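Local coordinates for protein tyrosine--tRNA ligase (Aeropyrum pernix, PDB 2CYA) that probably attaches tyrosine to its cognate tRNA in two steps, activating the amino acid with ATP before transferring it to the acceptor end, at residues A[290-294]-A[304-308]. Sequence-based numbering, arbitrary orientation.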
# COMPACT_ATOMS: atom_id res chain seq x y z
N PHE A 290 -14.48 -43.93 4.01
CA PHE A 290 -14.27 -44.14 2.58
C PHE A 290 -13.53 -45.45 2.33
O PHE A 290 -12.67 -45.85 3.12
CB PHE A 290 -13.45 -43.00 1.95
CG PHE A 290 -13.11 -43.24 0.49
CD1 PHE A 290 -14.09 -43.10 -0.50
CD2 PHE A 290 -11.83 -43.65 0.11
CE1 PHE A 290 -13.80 -43.37 -1.84
CE2 PHE A 290 -11.53 -43.92 -1.23
CZ PHE A 290 -12.52 -43.78 -2.21
N THR A 291 -13.86 -46.08 1.21
CA THR A 291 -13.28 -47.34 0.81
C THR A 291 -12.87 -47.29 -0.66
O THR A 291 -13.62 -46.80 -1.49
CB THR A 291 -14.31 -48.47 0.93
OG1 THR A 291 -15.02 -48.34 2.16
CG2 THR A 291 -13.62 -49.81 0.89
N LEU A 292 -11.69 -47.80 -0.98
CA LEU A 292 -11.24 -47.82 -2.38
C LEU A 292 -11.17 -49.28 -2.87
O LEU A 292 -10.25 -50.02 -2.53
CB LEU A 292 -9.86 -47.16 -2.53
CG LEU A 292 -9.38 -47.03 -3.99
CD1 LEU A 292 -10.21 -45.97 -4.70
CD2 LEU A 292 -7.92 -46.66 -4.03
N ARG A 293 -12.16 -49.68 -3.67
CA ARG A 293 -12.23 -51.03 -4.22
C ARG A 293 -11.33 -51.14 -5.46
O ARG A 293 -11.51 -50.39 -6.42
CB ARG A 293 -13.68 -51.35 -4.59
CG ARG A 293 -13.89 -52.63 -5.39
CD ARG A 293 -15.28 -52.66 -6.02
NE ARG A 293 -16.33 -52.54 -5.00
CZ ARG A 293 -17.60 -52.24 -5.27
NH1 ARG A 293 -17.99 -52.02 -6.52
NH2 ARG A 293 -18.49 -52.15 -4.28
N VAL A 294 -10.38 -52.07 -5.45
CA VAL A 294 -9.46 -52.24 -6.59
C VAL A 294 -9.37 -53.68 -7.10
O VAL A 294 -9.55 -54.63 -6.34
CB VAL A 294 -8.03 -51.79 -6.23
CG1 VAL A 294 -7.15 -51.81 -7.47
CG2 VAL A 294 -8.05 -50.41 -5.61
N VAL A 304 -8.59 -56.01 -4.21
CA VAL A 304 -8.48 -55.60 -2.81
C VAL A 304 -9.36 -54.39 -2.51
O VAL A 304 -9.67 -53.58 -3.39
CB VAL A 304 -7.01 -55.26 -2.45
CG1 VAL A 304 -6.89 -54.96 -0.96
CG2 VAL A 304 -6.10 -56.42 -2.82
N GLU A 305 -9.76 -54.26 -1.25
CA GLU A 305 -10.61 -53.17 -0.79
C GLU A 305 -9.90 -52.45 0.35
O GLU A 305 -9.70 -53.02 1.43
CB GLU A 305 -11.95 -53.73 -0.32
CG GLU A 305 -13.02 -52.69 -0.05
CD GLU A 305 -14.21 -53.26 0.71
OE1 GLU A 305 -15.18 -52.50 0.94
OE2 GLU A 305 -14.17 -54.46 1.07
N TYR A 306 -9.51 -51.19 0.13
CA TYR A 306 -8.80 -50.44 1.15
C TYR A 306 -9.67 -49.57 2.04
O TYR A 306 -10.45 -48.75 1.57
CB TYR A 306 -7.71 -49.59 0.52
CG TYR A 306 -6.71 -50.41 -0.24
CD1 TYR A 306 -6.94 -50.77 -1.57
CD2 TYR A 306 -5.53 -50.83 0.37
CE1 TYR A 306 -6.02 -51.53 -2.27
CE2 TYR A 306 -4.61 -51.60 -0.33
CZ TYR A 306 -4.85 -51.94 -1.65
OH TYR A 306 -3.92 -52.67 -2.35
N THR A 307 -9.50 -49.76 3.35
CA THR A 307 -10.27 -49.02 4.33
C THR A 307 -9.48 -47.87 4.93
O THR A 307 -10.00 -47.11 5.74
CB THR A 307 -10.76 -49.96 5.46
OG1 THR A 307 -9.63 -50.54 6.13
CG2 THR A 307 -11.60 -51.07 4.88
N SER A 308 -8.22 -47.75 4.55
CA SER A 308 -7.37 -46.68 5.04
C SER A 308 -6.39 -46.32 3.94
O SER A 308 -6.14 -47.13 3.05
CB SER A 308 -6.58 -47.12 6.28
OG SER A 308 -5.34 -47.72 5.93
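Leu292 and Tyr306 clasp each other through both backbone groups: Leu292 N donates to Tyr306 O, and Tyr306 N returns a bond to Leu292 O, each 3.0 Å long. The first lies on a carbonyl lone pair, whereas the second reaches its oxygen from 44° above the carbonyl plane. Val294 N to Val304 O (2.7 Å) and Val304 N to Val294 O continue this antiparallel ladder, and Thr291 CA adds a CA-H...O contact to Tyr306 O.

With CG beside its backbone N (chi1 -59°), Tyr306 lays its ring along the hairpin, and Leu292 O makes a polar approach to the ring edge, in plane, 3.5 Å from Tyr306 CD1.

Apolar contacts pair Tyr306 CE1 with Val294 CG2 (4.1 Å) and Tyr306 CB with Leu292 CB (4.5 Å). The branched aliphatic side chains of Leu292 and Val294 also pack on Ala329 of helix 323-346; beta-branched valine fits an extended strand. The ring carbons of Tyr306 suit burial, and a hydrogen bond to Asp315 satisfies its hydroxyl.

Arg293 and Glu305 share the opposite, exposed face, their charged atoms still 6.1 Å apart between NE and OE1. Four backbone bonds thus set the register whatever the side chains, leaving a mainly apolar face to pack on helices 309-317 and 323-346 and a charged one for solvent.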